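Local coordinates for hypothetical protein HI1011 (Haemophilus influenzae, PDB 1YZY), which catalyses the ATP-dependent phosphorylation of 3-oxo-tetronate to 3-oxo-tetronate 4-phosphate, at residues Pro95-Leu100 / Tyr191-Val196; Ala99-Asp102 / Phe108-Ile111; Val250-Cys255 / Asp403-Ala408; Asn349-Gly354 / Val380-Ala385. All coordinates share one frame; numbering follows the deposited sequence.

Interaction 1 of 4, residues Pro95-Leu100 / Tyr191-Val196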
loop_
_atom_site.group_PDB
_atom_site.type_symbol
_atom_site.label_atom_id
_atom_site.label_comp_id
_atom_site.label_asym_id
_atom_site.label_seq_id
_atom_site.Cartn_x
_atom_site.Cartn_y
_atom_site.Cartn_z
ATOM N N PRO A 95 9.149 15.583 -12.767
ATOM C CA PRO A 95 9.802 16.525 -11.851
ATOM C C PRO A 95 10.473 15.821 -10.663
ATOM O O PRO A 95 11.599 16.155 -10.291
ATOM C CB PRO A 95 8.636 17.386 -11.392
ATOM C CG PRO A 95 7.775 17.451 -12.644
ATOM C CD PRO A 95 7.776 16.022 -13.088
ATOM N N VAL A 96 9.758 14.872 -10.056
ATOM C CA VAL A 96 10.278 14.129 -8.911
ATOM C C VAL A 96 11.471 13.271 -9.294
ATOM O O VAL A 96 12.438 13.191 -8.539
ATOM C CB VAL A 96 9.183 13.252 -8.247
ATOM C CG1 VAL A 96 9.771 12.429 -7.127
ATOM C CG2 VAL A 96 8.081 14.131 -7.688
ATOM N N THR A 97 11.396 12.616 -10.450
ATOM C CA THR A 97 12.498 11.776 -10.915
ATOM C C THR A 97 13.740 12.646 -11.095
ATOM O O THR A 97 14.843 12.286 -10.666
ATOM C CB THR A 97 12.148 11.064 -12.263
ATOM O OG1 THR A 97 11.033 10.189 -12.071
ATOM C CG2 THR A 97 13.318 10.235 -12.772
ATOM N N ASP A 98 13.550 13.810 -11.707
ATOM C CA ASP A 98 14.653 14.734 -11.939
ATOM C C ASP A 98 15.260 15.256 -10.650
ATOM O O ASP A 98 16.480 15.375 -10.541
ATOM C CB ASP A 98 14.190 15.890 -12.807
ATOM C CG ASP A 98 14.088 15.464 -14.254
ATOM O OD1 ASP A 98 14.906 14.618 -14.675
ATOM O OD2 ASP A 98 13.194 15.969 -14.964
ATOM N N ALA A 99 14.405 15.613 -9.698
ATOM C CA ALA A 99 14.867 16.116 -8.411
ATOM C C ALA A 99 15.677 15.032 -7.709
ATOM O O ALA A 99 16.729 15.311 -7.137
ATOM C CB ALA A 99 13.678 16.529 -7.562
ATOM N N LEU A 100 15.183 13.798 -7.769
ATOM C CA LEU A 100 15.856 12.660 -7.156
ATOM C C LEU A 100 17.189 12.386 -7.826
ATOM O O LEU A 100 18.188 12.110 -7.151
ATOM C CB LEU A 100 14.968 11.414 -7.216
ATOM C CG LEU A 100 13.665 11.474 -6.408
ATOM C CD1 LEU A 100 12.872 10.172 -6.547
ATOM C CD2 LEU A 100 13.984 11.753 -4.953
ATOM N N TYR A 191 20.068 10.286 -23.463
ATOM C CA TYR A 191 18.818 9.995 -22.777
ATOM C C TYR A 191 19.055 9.969 -21.273
ATOM O O TYR A 191 20.070 9.444 -20.810
ATOM C CB TYR A 191 18.252 8.657 -23.244
ATOM C CG TYR A 191 17.705 8.670 -24.651
ATOM C CD1 TYR A 191 16.530 9.357 -24.952
ATOM C CD2 TYR A 191 18.351 7.988 -25.679
ATOM C CE1 TYR A 191 16.011 9.365 -26.238
ATOM C CE2 TYR A 191 17.840 7.985 -26.973
ATOM C CZ TYR A 191 16.676 8.676 -27.245
ATOM O OH TYR A 191 16.179 8.707 -28.525
ATOM N N ARG A 192 18.120 10.553 -20.526
ATOM C CA ARG A 192 18.206 10.620 -19.068
ATOM C C ARG A 192 17.370 9.506 -18.418
ATOM O O ARG A 192 17.599 9.133 -17.258
ATOM C CB ARG A 192 17.746 12.005 -18.587
ATOM C CG ARG A 192 18.056 12.331 -17.130
ATOM C CD ARG A 192 17.631 13.760 -16.792
ATOM N NE ARG A 192 17.836 14.135 -15.389
ATOM C CZ ARG A 192 19.021 14.305 -14.811
ATOM N NH1 ARG A 192 19.084 14.659 -13.537
ATOM N NH2 ARG A 192 20.144 14.090 -15.483
ATOM N N TYR A 193 16.378 9.006 -19.156
ATOM C CA TYR A 193 15.508 7.924 -18.686
ATOM C C TYR A 193 15.284 6.930 -19.820
ATOM O O TYR A 193 15.366 7.286 -21.004
ATOM C CB TYR A 193 14.133 8.439 -18.234
ATOM C CG TYR A 193 14.084 9.911 -17.914
ATOM C CD1 TYR A 193 13.608 10.826 -18.856
ATOM C CD2 TYR A 193 14.545 10.396 -16.683
ATOM C CE1 TYR A 193 13.596 12.185 -18.587
ATOM C CE2 TYR A 193 14.537 11.753 -16.401
ATOM C CZ TYR A 193 14.064 12.640 -17.358
ATOM O OH TYR A 193 14.067 13.982 -17.091
ATOM N N ALA A 194 14.909 5.710 -19.448
ATOM C CA ALA A 194 14.666 4.656 -20.414
ATOM C C ALA A 194 13.466 3.801 -20.079
ATOM O O ALA A 194 13.437 3.159 -19.033
ATOM C CB ALA A 194 15.894 3.768 -20.526
ATOM N N VAL A 195 12.473 3.819 -20.963
ATOM C CA VAL A 195 11.281 2.988 -20.828
ATOM C C VAL A 195 11.750 1.587 -21.260
ATOM O O VAL A 195 12.641 1.455 -22.105
ATOM C CB VAL A 195 10.141 3.470 -21.777
ATOM C CG1 VAL A 195 8.953 2.506 -21.753
ATOM C CG2 VAL A 195 9.685 4.857 -21.378
ATOM N N VAL A 196 11.219 0.550 -20.627
ATOM C CA VAL A 196 11.600 -0.811 -20.967
ATOM C C VAL A 196 10.330 -1.637 -21.157
ATOM O O VAL A 196 9.419 -1.615 -20.322
ATOM C CB VAL A 196 12.503 -1.451 -19.883
ATOM C CG1 VAL A 196 12.988 -2.826 -20.333
ATOM C CG2 VAL A 196 13.703 -0.567 -19.586
#

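Interaction 2 of 4, residues Ala99-Asp102 / Phe108-Ile111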
loop_
_atom_site.group_PDB
_atom_site.type_symbol
_atom_site.label_atom_id
_atom_site.label_comp_id
_atom_site.label_asym_id
_atom_site.label_seq_id
_atom_site.Cartn_x
_atom_site.Cartn_y
_atom_site.Cartn_z
ATOM N N ALA A 99 14.405 15.613 -9.698
ATOM C CA ALA A 99 14.867 16.116 -8.411
ATOM C C ALA A 99 15.677 15.032 -7.709
ATOM O O ALA A 99 16.729 15.311 -7.137
ATOM C CB ALA A 99 13.678 16.529 -7.562
ATOM N N LEU A 100 15.183 13.798 -7.769
ATOM C CA LEU A 100 15.856 12.660 -7.156
ATOM C C LEU A 100 17.189 12.386 -7.826
ATOM O O LEU A 100 18.188 12.110 -7.151
ATOM C CB LEU A 100 14.968 11.414 -7.216
ATOM C CG LEU A 100 13.665 11.474 -6.408
ATOM C CD1 LEU A 100 12.872 10.172 -6.547
ATOM C CD2 LEU A 100 13.984 11.753 -4.953
ATOM N N LEU A 101 17.197 12.430 -9.158
ATOM C CA LEU A 101 18.420 12.208 -9.925
ATOM C C LEU A 101 19.457 13.255 -9.567
ATOM O O LEU A 101 20.627 12.939 -9.364
ATOM C CB LEU A 101 18.131 12.248 -11.429
ATOM C CG LEU A 101 17.574 10.965 -12.052
ATOM C CD1 LEU A 101 17.130 11.234 -13.473
ATOM C CD2 LEU A 101 18.625 9.857 -12.007
ATOM N N ASP A 102 19.014 14.505 -9.491
ATOM C CA ASP A 102 19.899 15.607 -9.137
ATOM C C ASP A 102 20.521 15.420 -7.758
ATOM O O ASP A 102 21.740 15.532 -7.591
ATOM C CB ASP A 102 19.133 16.926 -9.167
ATOM C CG ASP A 102 18.804 17.372 -10.572
ATOM O OD1 ASP A 102 19.548 17.004 -11.509
ATOM O OD2 ASP A 102 17.805 18.102 -10.736
ATOM N N PHE A 108 20.871 8.879 -15.047
ATOM C CA PHE A 108 20.107 7.914 -15.827
ATOM C C PHE A 108 19.296 6.997 -14.915
ATOM O O PHE A 108 19.754 6.632 -13.832
ATOM C CB PHE A 108 21.056 7.078 -16.714
ATOM C CG PHE A 108 20.347 6.203 -17.718
ATOM C CD1 PHE A 108 19.619 6.767 -18.764
ATOM C CD2 PHE A 108 20.393 4.820 -17.611
ATOM C CE1 PHE A 108 18.946 5.964 -19.683
ATOM C CE2 PHE A 108 19.718 4.006 -18.531
ATOM C CZ PHE A 108 18.996 4.582 -19.563
ATOM N N THR A 109 18.105 6.620 -15.363
ATOM C CA THR A 109 17.239 5.721 -14.602
ATOM C C THR A 109 16.255 5.073 -15.573
ATOM O O THR A 109 16.220 5.443 -16.744
ATOM C CB THR A 109 16.462 6.489 -13.477
ATOM O OG1 THR A 109 15.809 5.551 -12.607
ATOM C CG2 THR A 109 15.405 7.425 -14.070
ATOM N N VAL A 110 15.488 4.092 -15.096
ATOM C CA VAL A 110 14.486 3.398 -15.918
ATOM C C VAL A 110 13.049 3.754 -15.531
ATOM O O VAL A 110 12.780 4.196 -14.418
ATOM C CB VAL A 110 14.639 1.855 -15.849
ATOM C CG1 VAL A 110 16.049 1.458 -16.225
ATOM C CG2 VAL A 110 14.280 1.334 -14.459
ATOM N N ILE A 111 12.130 3.521 -16.457
ATOM C CA ILE A 111 10.720 3.809 -16.249
ATOM C C ILE A 111 9.926 2.571 -16.632
ATOM O O ILE A 111 10.061 2.073 -17.750
ATOM C CB ILE A 111 10.280 4.998 -17.141
ATOM C CG1 ILE A 111 10.954 6.283 -16.663
ATOM C CG2 ILE A 111 8.764 5.107 -17.220
ATOM C CD1 ILE A 111 10.678 7.455 -17.545
#

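Interaction 3 of 4, residues Val250-Cys255 / Asp403-Ala408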
loop_
_atom_site.group_PDB
_atom_site.type_symbol
_atom_site.label_atom_id
_atom_site.label_comp_id
_atom_site.label_asym_id
_atom_site.label_seq_id
_atom_site.Cartn_x
_atom_site.Cartn_y
_atom_site.Cartn_z
ATOM N N VAL A 250 -11.823 -7.716 17.592
ATOM C CA VAL A 250 -12.295 -7.424 16.245
ATOM C C VAL A 250 -13.232 -6.227 16.338
ATOM O O VAL A 250 -14.196 -6.248 17.108
ATOM C CB VAL A 250 -13.084 -8.633 15.636
ATOM C CG1 VAL A 250 -13.699 -8.255 14.302
ATOM C CG2 VAL A 250 -12.173 -9.837 15.460
ATOM N N LEU A 251 -12.924 -5.176 15.586
ATOM C CA LEU A 251 -13.745 -3.966 15.560
ATOM C C LEU A 251 -14.199 -3.741 14.113
ATOM O O LEU A 251 -13.432 -3.262 13.282
ATOM C CB LEU A 251 -12.939 -2.776 16.102
ATOM C CG LEU A 251 -12.362 -2.939 17.524
ATOM C CD1 LEU A 251 -11.392 -1.840 17.848
ATOM C CD2 LEU A 251 -13.466 -2.991 18.566
ATOM N N SER A 252 -15.454 -4.086 13.836
ATOM C CA SER A 252 -16.050 -3.997 12.498
ATOM C C SER A 252 -17.040 -2.849 12.306
ATOM O O SER A 252 -18.071 -2.797 12.968
ATOM C CB SER A 252 -16.772 -5.313 12.202
ATOM O OG SER A 252 -16.904 -5.546 10.815
ATOM N N GLY A 253 -16.754 -1.956 11.365
ATOM C CA GLY A 253 -17.650 -0.841 11.118
ATOM C C GLY A 253 -18.215 -0.726 9.712
ATOM O O GLY A 253 -19.170 0.025 9.492
ATOM N N SER A 254 -17.622 -1.438 8.757
ATOM C CA SER A 254 -18.060 -1.398 7.360
ATOM C C SER A 254 -19.411 -2.050 7.106
ATOM O O SER A 254 -19.736 -3.072 7.691
ATOM C CB SER A 254 -17.011 -2.053 6.451
ATOM O OG SER A 254 -17.294 -1.822 5.075
ATOM N N CYS A 255 -20.191 -1.455 6.214
ATOM C CA CYS A 255 -21.496 -1.998 5.872
ATOM C C CYS A 255 -21.553 -2.446 4.415
ATOM O O CYS A 255 -22.591 -2.333 3.754
ATOM C CB CYS A 255 -22.580 -0.972 6.160
ATOM S SG CYS A 255 -22.663 -0.517 7.896
ATOM N N ASP A 403 -14.945 -16.200 5.518
ATOM C CA ASP A 403 -14.413 -16.571 6.822
ATOM C C ASP A 403 -13.206 -15.741 7.267
ATOM O O ASP A 403 -12.384 -16.217 8.051
ATOM C CB ASP A 403 -14.055 -18.064 6.824
ATOM C CG ASP A 403 -12.823 -18.387 5.978
ATOM O OD1 ASP A 403 -12.144 -19.383 6.308
ATOM O OD2 ASP A 403 -12.525 -17.659 5.002
ATOM N N PHE A 404 -13.114 -14.502 6.794
ATOM C CA PHE A 404 -11.988 -13.649 7.142
ATOM C C PHE A 404 -11.657 -13.479 8.629
ATOM O O PHE A 404 -10.506 -13.670 9.031
ATOM C CB PHE A 404 -12.125 -12.269 6.502
ATOM C CG PHE A 404 -11.064 -11.303 6.943
ATOM C CD1 PHE A 404 -9.749 -11.445 6.503
ATOM C CD2 PHE A 404 -11.353 -10.306 7.872
ATOM C CE1 PHE A 404 -8.736 -10.615 6.989
ATOM C CE2 PHE A 404 -10.346 -9.472 8.364
ATOM C CZ PHE A 404 -9.035 -9.629 7.921
ATOM N N PHE A 405 -12.632 -13.085 9.445
ATOM C CA PHE A 405 -12.343 -12.867 10.866
ATOM C C PHE A 405 -11.696 -14.016 11.610
ATOM O O PHE A 405 -10.665 -13.814 12.256
ATOM C CB PHE A 405 -13.563 -12.345 11.616
ATOM C CG PHE A 405 -13.990 -10.983 11.172
ATOM C CD1 PHE A 405 -13.051 -9.966 11.029
ATOM C CD2 PHE A 405 -15.311 -10.729 10.839
ATOM C CE1 PHE A 405 -13.421 -8.718 10.557
ATOM C CE2 PHE A 405 -15.694 -9.486 10.368
ATOM C CZ PHE A 405 -14.744 -8.475 10.224
ATOM N N GLU A 406 -12.280 -15.211 11.524
ATOM C CA GLU A 406 -11.696 -16.369 12.204
ATOM C C GLU A 406 -10.388 -16.811 11.548
ATOM O O GLU A 406 -9.445 -17.213 12.241
ATOM C CB GLU A 406 -12.687 -17.534 12.293
ATOM C CG GLU A 406 -13.156 -18.112 10.974
ATOM C CD GLU A 406 -13.967 -19.389 11.169
ATOM O OE1 GLU A 406 -13.399 -20.394 11.660
ATOM O OE2 GLU A 406 -15.177 -19.383 10.842
ATOM N N TYR A 407 -10.326 -16.709 10.220
ATOM C CA TYR A 407 -9.123 -17.088 9.475
ATOM C C TYR A 407 -7.908 -16.259 9.891
ATOM O O TYR A 407 -6.822 -16.808 10.105
ATOM C CB TYR A 407 -9.333 -16.959 7.963
ATOM C CG TYR A 407 -8.139 -17.441 7.177
ATOM C CD1 TYR A 407 -7.700 -18.762 7.291
ATOM C CD2 TYR A 407 -7.403 -16.569 6.378
ATOM C CE1 TYR A 407 -6.555 -19.202 6.638
ATOM C CE2 TYR A 407 -6.250 -16.999 5.714
ATOM C CZ TYR A 407 -5.831 -18.319 5.852
ATOM O OH TYR A 407 -4.682 -18.758 5.226
ATOM N N ALA A 408 -8.087 -14.941 9.943
ATOM C CA ALA A 408 -7.027 -14.028 10.347
ATOM C C ALA A 408 -6.392 -14.493 11.660
ATOM O O ALA A 408 -5.185 -14.349 11.866
ATOM C CB ALA A 408 -7.593 -12.633 10.510
#

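Interaction 4 of 4, residues Asn349-Gly354 / Val380-Ala385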
loop_
_atom_site.group_PDB
_atom_site.type_symbol
_atom_site.label_atom_id
_atom_site.label_comp_id
_atom_site.label_asym_id
_atom_site.label_seq_id
_atom_site.Cartn_x
_atom_site.Cartn_y
_atom_site.Cartn_z
ATOM N N ASN A 349 -3.562 -7.339 19.845
ATOM C CA ASN A 349 -3.919 -7.623 18.458
ATOM C C ASN A 349 -5.258 -6.978 18.108
ATOM O O ASN A 349 -6.270 -7.227 18.772
ATOM C CB ASN A 349 -4.026 -9.138 18.218
ATOM C CG ASN A 349 -2.786 -9.907 18.652
ATOM O OD1 ASN A 349 -2.889 -11.032 19.144
ATOM N ND2 ASN A 349 -1.611 -9.337 18.422
ATOM N N PHE A 350 -5.272 -6.151 17.063
ATOM C CA PHE A 350 -6.499 -5.484 16.630
ATOM C C PHE A 350 -6.844 -5.857 15.191
ATOM O O PHE A 350 -6.033 -5.694 14.285
ATOM C CB PHE A 350 -6.351 -3.965 16.722
ATOM C CG PHE A 350 -6.121 -3.457 18.113
ATOM C CD1 PHE A 350 -7.167 -2.891 18.838
ATOM C CD2 PHE A 350 -4.865 -3.535 18.697
ATOM C CE1 PHE A 350 -6.962 -2.411 20.133
ATOM C CE2 PHE A 350 -4.646 -3.063 19.985
ATOM C CZ PHE A 350 -5.699 -2.498 20.706
ATOM N N ILE A 351 -8.055 -6.356 14.986
ATOM C CA ILE A 351 -8.519 -6.738 13.659
ATOM C C ILE A 351 -9.688 -5.824 13.298
ATOM O O ILE A 351 -10.785 -5.973 13.824
ATOM C CB ILE A 351 -8.975 -8.219 13.640
ATOM C CG1 ILE A 351 -7.829 -9.123 14.105
ATOM C CG2 ILE A 351 -9.434 -8.625 12.243
ATOM C CD1 ILE A 351 -8.220 -10.561 14.251
ATOM N N THR A 352 -9.437 -4.853 12.433
ATOM C CA THR A 352 -10.478 -3.915 12.027
ATOM C C THR A 352 -11.070 -4.206 10.647
ATOM O O THR A 352 -10.458 -4.887 9.815
ATOM C CB THR A 352 -9.952 -2.464 12.064
ATOM O OG1 THR A 352 -8.789 -2.351 11.234
ATOM C CG2 THR A 352 -9.568 -2.073 13.496
ATOM N N ALA A 353 -12.291 -3.726 10.431
ATOM C CA ALA A 353 -12.979 -3.904 9.161
ATOM C C ALA A 353 -13.576 -2.569 8.731
ATOM O O ALA A 353 -14.324 -1.945 9.485
ATOM C CB ALA A 353 -14.065 -4.949 9.291
ATOM N N GLY A 354 -13.267 -2.157 7.507
ATOM C CA GLY A 354 -13.757 -0.890 7.002
ATOM C C GLY A 354 -12.638 0.131 6.890
ATOM O O GLY A 354 -11.752 0.197 7.745
ATOM N N VAL A 380 -4.612 -7.704 2.590
ATOM C CA VAL A 380 -4.723 -7.668 4.045
ATOM C C VAL A 380 -3.581 -8.394 4.769
ATOM O O VAL A 380 -3.719 -9.552 5.158
ATOM C CB VAL A 380 -6.066 -8.268 4.537
ATOM C CG1 VAL A 380 -6.306 -7.892 5.989
ATOM C CG2 VAL A 380 -7.219 -7.791 3.675
ATOM N N PRO A 381 -2.409 -7.755 4.882
ATOM C CA PRO A 381 -1.306 -8.418 5.582
ATOM C C PRO A 381 -1.380 -8.167 7.104
ATOM O O PRO A 381 -2.176 -7.341 7.574
ATOM C CB PRO A 381 -0.077 -7.737 4.975
ATOM C CG PRO A 381 -0.557 -6.345 4.746
ATOM C CD PRO A 381 -1.928 -6.566 4.150
ATOM N N TRP A 382 -0.603 -8.923 7.870
ATOM C CA TRP A 382 -0.551 -8.725 9.310
ATOM C C TRP A 382 0.448 -7.595 9.505
ATOM O O TRP A 382 1.452 -7.522 8.790
ATOM C CB TRP A 382 -0.066 -9.992 10.032
ATOM C CG TRP A 382 -1.182 -10.780 10.626
ATOM C CD1 TRP A 382 -1.569 -12.046 10.288
ATOM C CD2 TRP A 382 -2.106 -10.328 11.628
ATOM N NE1 TRP A 382 -2.685 -12.411 11.010
ATOM C CE2 TRP A 382 -3.036 -11.376 11.840
ATOM C CE3 TRP A 382 -2.243 -9.141 12.367
ATOM C CZ2 TRP A 382 -4.090 -11.270 12.762
ATOM C CZ3 TRP A 382 -3.289 -9.036 13.281
ATOM C CH2 TRP A 382 -4.200 -10.097 13.469
ATOM N N LEU A 383 0.170 -6.711 10.458
ATOM C CA LEU A 383 1.044 -5.576 10.722
ATOM C C LEU A 383 1.527 -5.564 12.170
ATOM O O LEU A 383 1.032 -6.299 13.012
ATOM C CB LEU A 383 0.286 -4.270 10.457
ATOM C CG LEU A 383 -0.420 -3.993 9.127
ATOM C CD1 LEU A 383 -1.309 -2.745 9.255
ATOM C CD2 LEU A 383 0.606 -3.800 8.020
ATOM N N LYS A 384 2.558 -4.777 12.430
ATOM C CA LYS A 384 3.056 -4.604 13.777
ATOM C C LYS A 384 3.618 -3.209 13.811
ATOM O O LYS A 384 4.423 -2.840 12.965
ATOM C CB LYS A 384 4.139 -5.594 14.173
ATOM C CG LYS A 384 4.417 -5.507 15.682
ATOM C CD LYS A 384 5.612 -6.312 16.131
ATOM C CE LYS A 384 6.917 -5.560 15.912
ATOM N NZ LYS A 384 6.973 -4.284 16.683
ATOM N N ALA A 385 3.147 -2.420 14.767
ATOM C CA ALA A 385 3.584 -1.048 14.923
ATOM C C ALA A 385 5.086 -0.988 15.121
ATOM O O ALA A 385 5.690 -1.933 15.621
ATOM C CB ALA A 385 2.869 -0.418 16.110
#

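Interaction 1 of 4, residues Pro95-Leu100 / Tyr191-Val196
Asp98 reaches from helix 93-104 to Arg192 and Tyr193, on and beside strand 193-196, the middle strand of a small parallel three-stranded sheet in the sugar-binding N-terminal domain, so that a polar junction fastens helix to sheet. The Asp98 and Tyr193 side chains cross at about a right angle, the carboxylate and ring planes 43° apart. The hydroxyl Tyr193 OH donates to the syn lone pair of Asp98 OD1 at 2.6 Å, and the oxygen lies at the ring edge, near its plane. Arg192 comes to the same oxygen from its anti side. Its chain is extended from CG to NE, and Arg192 NE donates to Asp98 OD1 at 3.1 Å in a salt bridge. The acceptor sits close to the guanidinium plane but well out of the carboxylate plane. Two donors thus grip one oxygen and limit the rotation of the carboxylate. Asp98 OD2 accepts from Lys161 N, Tyr193 OH also bonds with Gly162 N, and Arg192 NH1 pairs with Asp102 on the next helical turn. Thr97 adds an apolar touch: with its methyl anti to the backbone N, its OG1 bonds to Ile93 O within the helix, and Thr97 CG2 rests obliquely 4.1 Å from both Tyr193 CD2 and Tyr193 CE2. Arg192 CB lies 3.8 Å above the centre of the Tyr193 ring.

Interaction 2 of 4, residues Ala99-Asp102 / Phe108-Ile111
Thr109 OG1 is bonded to Leu216 O of strand 216-219, while the other branch of the same side chain meets Leu101 on helix 93-104. The hydroxyl stands anti to the backbone N (chi1 -170°), which leaves the methyl to face the helix, and Thr109 CG2 lies 4.2 Å from Leu101 CD1. The second methyl of the leucine takes a different kind of surface. Leu101 CD2 sits against the backbone of Phe108, 3.9 Å from Phe108 O and equally far from Phe108 N, so the isobutyl fork spans the entry to strand 109-111 with one methyl on the main chain of Phe108 and the other on the methyl of Thr109. The CA atoms of Leu101 and Phe108 are 7.5 Å apart, and a short connection joins helix 93-104 to the strand. Phe108 contributes only its main chain here; its CB points away from the helix, and the ring packs on Ala194 of the neighbouring strand and on Lys187 of helix 176-188. Leu101 is enclosed further by Tyr193, by Arg192 and by Leu216, so it packs where the helix meets the edge strand of the three-stranded parallel sheet and strand 216-219. No hydrogen bond or charge pair joins the two segments. Their hold is therefore dispersive and depends on fit, while the Thr109 hydroxyl has its partner in Leu216 O, so that its methyl is the branch turned to the leucine.

Interaction 3 of 4, residues Val250-Cys255 / Asp403-Ala408
Phe405, in the first turn of the C-terminal helix 404-410, is directed at strand 248-252 of the nucleotide-binding domain, where that strand lies between the parallel strands 349-353 and 305-307. Just past the strand the chain reaches Ser254, which probably contributes to the ATP site. From CB the ring is carried toward the strand, its CG anti to the carbonyl carbon (chi1 -65°). Phe405 CG is the first ring atom to meet Val250, 4.2 Å from Val250 CG1. Further out along one side of the ring the approach tightens: the same methyl is 3.7 Å from Phe405 CD1 and 3.8 Å from Phe405 CE1. It lies over the ring face, displaced toward the rim, and forms a CH-pi contact in which Val250 CG1 is 4.0 Å from the ring centroid and 21° off the ring normal. Val250 offers this methyl because CG1 stands anti to its backbone N. Phe405 CE1 also comes to the edge of the Phe404 ring, in its plane. Ile351 and Ala353 on strand 349-353 touch the ring as well, so the aromatic group is buried on two adjacent strands. The tip of the phenylalanine comes to Ser252, whose hydroxyl is hydrogen-bonded to Thr309 OG1 and not to the ring; Ser252 OG nevertheless lies obliquely 3.7 Å from Phe405 CZ and 4.1 Å from Phe405 CE2.

Interaction 4 of 4, residues Asn349-Gly354 / Val380-Ala385
Ile351 and Trp382 make the apolar part of this contact, between two antiparallel strands that are not neighbours: strand 391-395 runs between them, and the CA atoms of the pair are 9.3 Å apart. The far corner of the indole does the touching. Trp382 CH2 lies 3.8 Å from Ile351 CG1 and 4.1 Å from Ile351 CD1, the two side chains passing each other at a slant. An unusual first torsion of Trp382 (chi1 -100°) goes with this placing of its six-membered ring. A looser touch against the main chain is made by Trp382 CZ3, 4.4 Å from Phe350 O.

Polar bonds act around the pair and not across it. Trp382 NE1 is hydrogen-bonded to Ala408 O of helix 404-410, which pins the indole to the helix whose Phe405 also packs on Ile351.

Strand 349-353 ends at Gly354, whose positive phi (109°) leads into helix 355-365. This strand-to-helix junction holds Gly354, Gly355, Glu356 and Thr357, which by similarity bind ATP.

In the fold
All four contacts are buried, in two groups on opposite sides of the chain's centre. Interactions 1 and 2 share helix 93-104 in the sugar-binding domain and press it against adjacent strands, 193-196 and 109-111, probably hydrogen-bonded through Ala194 and Ile111. Interactions 3 and 4 lie in the nucleotide-binding domain, with strands 248-252 and 349-353 side by side and helix 404-410 a partner in the former and a neighbour of the latter. Chemistry separates them: a salt bridge and hydrogen bonds carry interaction 1, and the others lack polar bonds across. Interaction 2 rests on leucine methyls against a threonine methyl and main chain, interactions 3 and 4 on aromatic rings packed against strands leading into residues thought to bind ATP.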